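PDB 3N7X: capsid protein from Infectious hypodermal and hematopoietic necrosis virus, which forms the icosahedral shell of a shrimp densovirus, with sixty copies of its beta-barrel building the capsid, and binds calcium ions. Local coordinates for residues 111-116 against 231-236; 219-224 against 313-318. One frame throughout, in Å; residues are numbered along the deposited sequence.

The first strand residues involved, 111-116, open the long strand 111-131. The chain then runs to 219-224, passes through the loop 231-236 and reaches 313-318 near the C terminus. Contact 1 closes a loop of 114 residues by bringing 231-236 back to the strand. Contact 2 closes one of 88 residues by pairing 219-224 with 313-318. The two loops cross, since their segments alternate along the chain. Their centres are about 9 Å apart, and they touch directly. The N of Trp111 probably bonds to the O of Tyr221, and the N of Phe232 to the O of Cys316. Together they tie strand 111-131 to the loop 231-236 and to the short parallel pair 220-221 with 312-313.

Contact 1: residues 111-116 against 231-236; sequences WKVHKA and TFIPKW
Val113 and Ile233 meet at the centre of this contact, their side chains crossing at about a right angle. The contact is apolar throughout. Among the aliphatic groups, CG1 of Val113 lies 3.8 Å from CG2 of Ile233. CG1 of Val113 stands anti to the backbone N (chi1 175°), on the side that meets the isoleucine. Ile233 also uses the end of its longer branch. CD1 of Ile233 is 3.9 Å from CB of Ala116 and 4.1 Å from CG1 of Val113. The extended branch (chi2 170°) thus bridges two residues of the strand. The other methyl of Val113, CG2, packs more loosely, 4.4 Å from CD of Pro234.

The aromatic part belongs to Trp111. Its indole meets Pro234 at the ring edge, with CZ3 of Trp111 4.2 Å from CD of Pro234. CG2 of Thr231 makes a more distant contact with CH2 of the same ring. The polar NE1 of the indole is satisfied outside the contact, by the O of Gly223.

The loop 231-234 runs almost perpendicular to the strand, and side chains alone carry the contact between them. All the residues that touch are buried. A loop is laid across the buried face of a strand of the capsid beta-barrel, at the start of strand 111-131. Strand 281-296 adds Leu291 and Leu293 against Val113, and Leu291 also touches Ala116. Ile213 of strand 208-214 packs on both Ala116 and Ile233, so Ile233 packs against strands 111-131 and 208-214, while strand 281-296 packs against the strand 111-131 side chains.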
loop_
_atom_site.group_PDB
_atom_site.type_symbol
_atom_site.label_atom_id
_atom_site.label_comp_id
_atom_site.label_asym_id
_atom_site.label_seq_id
_atom_site.Cartn_x
_atom_site.Cartn_y
_atom_site.Cartn_z
ATOM N N TRP A 111 -30.521 72.805 -51.284
ATOM C CA TRP A 111 -31.281 71.686 -50.755
ATOM C C TRP A 111 -30.902 70.363 -51.420
ATOM O O TRP A 111 -30.210 70.338 -52.441
ATOM C CB TRP A 111 -32.774 71.944 -50.965
ATOM C CG TRP A 111 -33.096 72.384 -52.368
ATOM C CD1 TRP A 111 -33.235 73.668 -52.813
ATOM C CD2 TRP A 111 -33.276 71.541 -53.517
ATOM N NE1 TRP A 111 -33.490 73.679 -54.165
ATOM C CE2 TRP A 111 -33.520 72.387 -54.622
ATOM C CE3 TRP A 111 -33.251 70.154 -53.719
ATOM C CZ2 TRP A 111 -33.744 71.892 -55.916
ATOM C CZ3 TRP A 111 -33.472 69.658 -55.007
ATOM C CH2 TRP A 111 -33.716 70.529 -56.089
ATOM N N LYS A 112 -31.372 69.270 -50.820
ATOM C CA LYS A 112 -31.142 67.913 -51.316
ATOM C C LYS A 112 -32.421 67.141 -51.091
ATOM O O LYS A 112 -33.181 67.448 -50.170
ATOM C CB LYS A 112 -30.087 67.164 -50.500
ATOM C CG LYS A 112 -28.688 67.658 -50.565
ATOM C CD LYS A 112 -27.818 66.792 -49.670
ATOM C CE LYS A 112 -26.382 67.262 -49.713
ATOM N NZ LYS A 112 -25.518 66.447 -48.831
ATOM N N VAL A 113 -32.646 66.131 -51.919
ATOM C CA VAL A 113 -33.792 65.259 -51.748
ATOM C C VAL A 113 -33.173 63.903 -51.455
ATOM O O VAL A 113 -32.402 63.369 -52.257
ATOM C CB VAL A 113 -34.652 65.154 -53.012
ATOM C CG1 VAL A 113 -35.761 64.133 -52.788
ATOM C CG2 VAL A 113 -35.251 66.505 -53.343
ATOM N N HIS A 114 -33.486 63.355 -50.290
ATOM C CA HIS A 114 -32.948 62.065 -49.897
ATOM C C HIS A 114 -33.763 60.924 -50.464
ATOM O O HIS A 114 -33.272 60.126 -51.257
ATOM C CB HIS A 114 -32.907 61.959 -48.373
ATOM C CG HIS A 114 -31.847 62.806 -47.746
ATOM N ND1 HIS A 114 -30.506 62.487 -47.811
ATOM C CD2 HIS A 114 -31.918 63.995 -47.101
ATOM C CE1 HIS A 114 -29.799 63.442 -47.234
ATOM N NE2 HIS A 114 -30.631 64.369 -46.796
ATOM N N LYS A 115 -35.023 60.864 -50.068
ATOM C CA LYS A 115 -35.897 59.794 -50.504
ATOM C C LYS A 115 -37.297 60.349 -50.750
ATOM O O LYS A 115 -37.703 61.336 -50.136
ATOM C CB LYS A 115 -35.924 58.726 -49.410
ATOM C CG LYS A 115 -36.601 57.430 -49.767
ATOM C CD LYS A 115 -36.596 56.475 -48.571
ATOM C CE LYS A 115 -37.279 55.147 -48.916
ATOM N NZ LYS A 115 -37.424 54.222 -47.747
ATOM N N ALA A 116 -38.027 59.726 -51.664
ATOM C CA ALA A 116 -39.386 60.145 -51.969
ATOM C C ALA A 116 -40.091 58.960 -52.604
ATOM O O ALA A 116 -39.439 58.038 -53.102
ATOM C CB ALA A 116 -39.377 61.328 -52.920
ATOM N N THR A 231 -39.377 69.988 -61.821
ATOM C CA THR A 231 -37.989 69.963 -61.383
ATOM C C THR A 231 -37.723 68.531 -60.921
ATOM O O THR A 231 -38.427 68.002 -60.057
ATOM C CB THR A 231 -37.748 70.947 -60.226
ATOM O OG1 THR A 231 -38.023 72.281 -60.673
ATOM C CG2 THR A 231 -36.307 70.869 -59.751
ATOM N N PHE A 232 -36.714 67.901 -61.511
ATOM C CA PHE A 232 -36.393 66.518 -61.192
ATOM C C PHE A 232 -35.587 66.308 -59.921
ATOM O O PHE A 232 -34.689 67.085 -59.601
ATOM C CB PHE A 232 -35.617 65.868 -62.346
ATOM C CG PHE A 232 -36.329 65.894 -63.669
ATOM C CD1 PHE A 232 -37.671 66.258 -63.762
ATOM C CD2 PHE A 232 -35.655 65.529 -64.830
ATOM C CE1 PHE A 232 -38.331 66.260 -64.991
ATOM C CE2 PHE A 232 -36.302 65.527 -66.065
ATOM C CZ PHE A 232 -37.645 65.893 -66.147
ATOM N N ILE A 233 -35.919 65.249 -59.194
ATOM C CA ILE A 233 -35.167 64.897 -58.004
ATOM C C ILE A 233 -33.798 64.540 -58.589
ATOM O O ILE A 233 -33.704 63.742 -59.521
ATOM C CB ILE A 233 -35.798 63.685 -57.306
ATOM C CG1 ILE A 233 -37.095 64.125 -56.620
ATOM C CG2 ILE A 233 -34.818 63.075 -56.321
ATOM C CD1 ILE A 233 -37.943 62.988 -56.091
ATOM N N PRO A 234 -32.722 65.140 -58.063
ATOM C CA PRO A 234 -31.365 64.885 -58.558
ATOM C C PRO A 234 -31.011 63.440 -58.874
ATOM O O PRO A 234 -30.959 62.587 -57.991
ATOM C CB PRO A 234 -30.484 65.480 -57.464
ATOM C CG PRO A 234 -31.304 66.633 -56.989
ATOM C CD PRO A 234 -32.685 66.014 -56.878
ATOM N N LYS A 235 -30.767 63.185 -60.154
ATOM C CA LYS A 235 -30.389 61.867 -60.648
ATOM C C LYS A 235 -29.488 62.108 -61.850
ATOM O O LYS A 235 -29.674 63.084 -62.573
ATOM C CB LYS A 235 -31.625 61.078 -61.081
ATOM C CG LYS A 235 -32.336 60.340 -59.955
ATOM C CD LYS A 235 -31.522 59.130 -59.523
ATOM C CE LYS A 235 -32.292 58.242 -58.571
ATOM N NZ LYS A 235 -31.466 57.085 -58.149
ATOM N N TRP A 236 -28.516 61.227 -62.065
ATOM C CA TRP A 236 -27.593 61.379 -63.184
ATOM C C TRP A 236 -27.488 60.082 -63.968
ATOM O O TRP A 236 -27.169 59.043 -63.403
ATOM C CB TRP A 236 -26.212 61.784 -62.659
ATOM C CG TRP A 236 -25.217 62.102 -63.729
ATOM C CD1 TRP A 236 -24.510 61.214 -64.493
ATOM C CD2 TRP A 236 -24.835 63.409 -64.176
ATOM N NE1 TRP A 236 -23.712 61.889 -65.389
ATOM C CE2 TRP A 236 -23.892 63.236 -65.219
ATOM C CE3 TRP A 236 -25.201 64.711 -63.799
ATOM C CZ2 TRP A 236 -23.308 64.319 -65.892
ATOM C CZ3 TRP A 236 -24.617 65.792 -64.471
ATOM C CH2 TRP A 236 -23.680 65.585 -65.506
#

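Contact 2: residues 219-224 against 313-318; sequences NWYGGE and HAPCTG
Asn219 and His313 each turn CG beside the backbone N and anti to the carbonyl carbon, which brings the two CG atoms into place. Chi2 (-48° for Asn219, 58° for His313) then turns the amide and the ring nearly parallel. The two planes are only 9° apart, so the groups are stacked. CG of Asn219 sits 3.6 Å above the centre of the His313 ring. OD1 of Asn219 lies over the same face, 3.5 Å from CE1 of His313. CB of Asn219 makes a CH-pi contact with the His313 ring, 4.2 Å from its centroid.

Two backbone bonds hold the segments in parallel register, with Tyr221 bridged to His313. The N of His313 donates to the O of Trp220 at 2.9 Å, and the N of Gly222 donates to the O of His313 at 3.1 Å. CA of Tyr221 adds a CH...O contact to the same carbonyl of His313. This forms a short parallel pair of strands, 220-221 with 312-313. On the side-chain side, CE1 of Tyr221 comes within 3.5 Å of CB of His313. Beyond the pair, CD of Pro315 packs 3.6 Å from the O of Gly222.

ND2 of Asn219 donates to OH of Tyr221, with the hydroxyl near the amide plane, and also to the O of Val251. NE2 of His313 bonds to the N of Val251, and ND1 to the O of Tyr311. A backbone N can only donate and a carbonyl can only accept. The His313 ring is therefore probably neutral, with its proton on ND1. The ring is held at both nitrogens and the amide at ND2, while OD1 of Asn219 makes a weak hydrogen bond to His257 of a neighbouring subunit. These bonds should fix the rotation of both groups and keep the stack in place.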
loop_
_atom_site.group_PDB
_atom_site.type_symbol
_atom_site.label_atom_id
_atom_site.label_comp_id
_atom_site.label_asym_id
_atom_site.label_seq_id
_atom_site.Cartn_x
_atom_site.Cartn_y
_atom_site.Cartn_z
ATOM N N ASN A 219 -24.293 66.673 -53.998
ATOM C CA ASN A 219 -24.360 68.127 -54.140
ATOM C C ASN A 219 -25.542 68.766 -53.431
ATOM O O ASN A 219 -26.456 68.087 -52.961
ATOM C CB ASN A 219 -24.472 68.528 -55.614
ATOM C CG ASN A 219 -23.357 67.975 -56.460
ATOM O OD1 ASN A 219 -22.182 68.080 -56.107
ATOM N ND2 ASN A 219 -23.715 67.396 -57.598
ATOM N N TRP A 220 -25.497 70.094 -53.364
ATOM C CA TRP A 220 -26.580 70.899 -52.819
ATOM C C TRP A 220 -27.128 71.558 -54.087
ATOM O O TRP A 220 -26.363 71.881 -55.001
ATOM C CB TRP A 220 -26.063 71.981 -51.864
ATOM C CG TRP A 220 -25.659 71.478 -50.509
ATOM C CD1 TRP A 220 -24.388 71.374 -50.016
ATOM C CD2 TRP A 220 -26.531 71.008 -49.471
ATOM N NE1 TRP A 220 -24.414 70.866 -48.738
ATOM C CE2 TRP A 220 -25.715 70.632 -48.377
ATOM C CE3 TRP A 220 -27.924 70.868 -49.359
ATOM C CZ2 TRP A 220 -26.243 70.123 -47.184
ATOM C CZ3 TRP A 220 -28.453 70.361 -48.171
ATOM C CH2 TRP A 220 -27.609 69.994 -47.098
ATOM N N TYR A 221 -28.439 71.746 -54.156
ATOM C CA TYR A 221 -29.053 72.355 -55.329
ATOM C C TYR A 221 -29.774 73.634 -54.946
ATOM O O TYR A 221 -30.299 73.749 -53.838
ATOM C CB TYR A 221 -30.017 71.354 -55.974
ATOM C CG TYR A 221 -29.293 70.127 -56.488
ATOM C CD1 TYR A 221 -28.826 70.070 -57.801
ATOM C CD2 TYR A 221 -28.971 69.071 -55.631
ATOM C CE1 TYR A 221 -28.046 68.998 -58.250
ATOM C CE2 TYR A 221 -28.190 67.995 -56.067
ATOM C CZ TYR A 221 -27.729 67.970 -57.379
ATOM O OH TYR A 221 -26.929 66.938 -57.812
ATOM N N GLY A 222 -29.788 74.601 -55.858
ATOM C CA GLY A 222 -30.447 75.861 -55.573
ATOM C C GLY A 222 -31.687 76.132 -56.407
ATOM O O GLY A 222 -32.045 75.334 -57.274
ATOM N N GLY A 223 -32.345 77.259 -56.132
ATOM C CA GLY A 223 -33.532 77.640 -56.877
ATOM C C GLY A 223 -34.833 77.130 -56.297
ATOM O O GLY A 223 -34.848 76.202 -55.490
ATOM N N GLU A 224 -35.936 77.747 -56.708
ATOM C CA GLU A 224 -37.255 77.341 -56.241
ATOM C C GLU A 224 -37.765 76.237 -57.154
ATOM O O GLU A 224 -37.142 75.913 -58.166
ATOM C CB GLU A 224 -38.254 78.499 -56.324
ATOM C CG GLU A 224 -37.750 79.853 -55.877
ATOM C CD GLU A 224 -38.828 80.927 -55.997
ATOM O OE1 GLU A 224 -39.569 80.918 -57.009
ATOM O OE2 GLU A 224 -38.931 81.783 -55.088
ATOM N N HIS A 313 -25.517 73.428 -57.335
ATOM C CA HIS A 313 -25.795 72.966 -58.684
ATOM C C HIS A 313 -27.234 73.298 -59.051
ATOM O O HIS A 313 -28.048 73.628 -58.190
ATOM C CB HIS A 313 -25.572 71.455 -58.780
ATOM C CG HIS A 313 -24.129 71.059 -58.819
ATOM N ND1 HIS A 313 -23.238 71.392 -57.822
ATOM C CD2 HIS A 313 -23.423 70.359 -59.739
ATOM C CE1 HIS A 313 -22.045 70.913 -58.126
ATOM N NE2 HIS A 313 -22.129 70.282 -59.284
ATOM N N ALA A 314 -27.540 73.223 -60.339
ATOM C CA ALA A 314 -28.892 73.495 -60.804
ATOM C C ALA A 314 -29.515 72.157 -61.176
ATOM O O ALA A 314 -28.941 71.379 -61.944
ATOM C CB ALA A 314 -28.863 74.419 -62.010
ATOM N N PRO A 315 -30.693 71.864 -60.622
ATOM C CA PRO A 315 -31.366 70.600 -60.920
ATOM C C PRO A 315 -31.858 70.525 -62.357
ATOM O O PRO A 315 -32.040 71.543 -63.025
ATOM C CB PRO A 315 -32.519 70.585 -59.924
ATOM C CG PRO A 315 -32.862 72.044 -59.799
ATOM C CD PRO A 315 -31.487 72.676 -59.682
ATOM N N CYS A 316 -32.068 69.304 -62.823
ATOM C CA CYS A 316 -32.569 69.077 -64.165
ATOM C C CYS A 316 -34.062 69.413 -64.154
ATOM O O CYS A 316 -34.748 69.188 -63.151
ATOM C CB CYS A 316 -32.371 67.606 -64.537
ATOM S SG CYS A 316 -32.788 67.180 -66.243
ATOM N N THR A 317 -34.561 69.963 -65.256
ATOM C CA THR A 317 -35.981 70.294 -65.363
ATOM C C THR A 317 -36.547 69.815 -66.697
ATOM O O THR A 317 -35.805 69.601 -67.662
ATOM C CB THR A 317 -36.233 71.819 -65.241
ATOM O OG1 THR A 317 -35.531 72.506 -66.282
ATOM C CG2 THR A 317 -35.762 72.335 -63.889
ATOM N N GLY A 318 -37.864 69.641 -66.746
ATOM C CA GLY A 318 -38.509 69.190 -67.969
ATOM C C GLY A 318 -39.684 70.080 -68.322
ATOM O O GLY A 318 -39.661 71.276 -68.037
#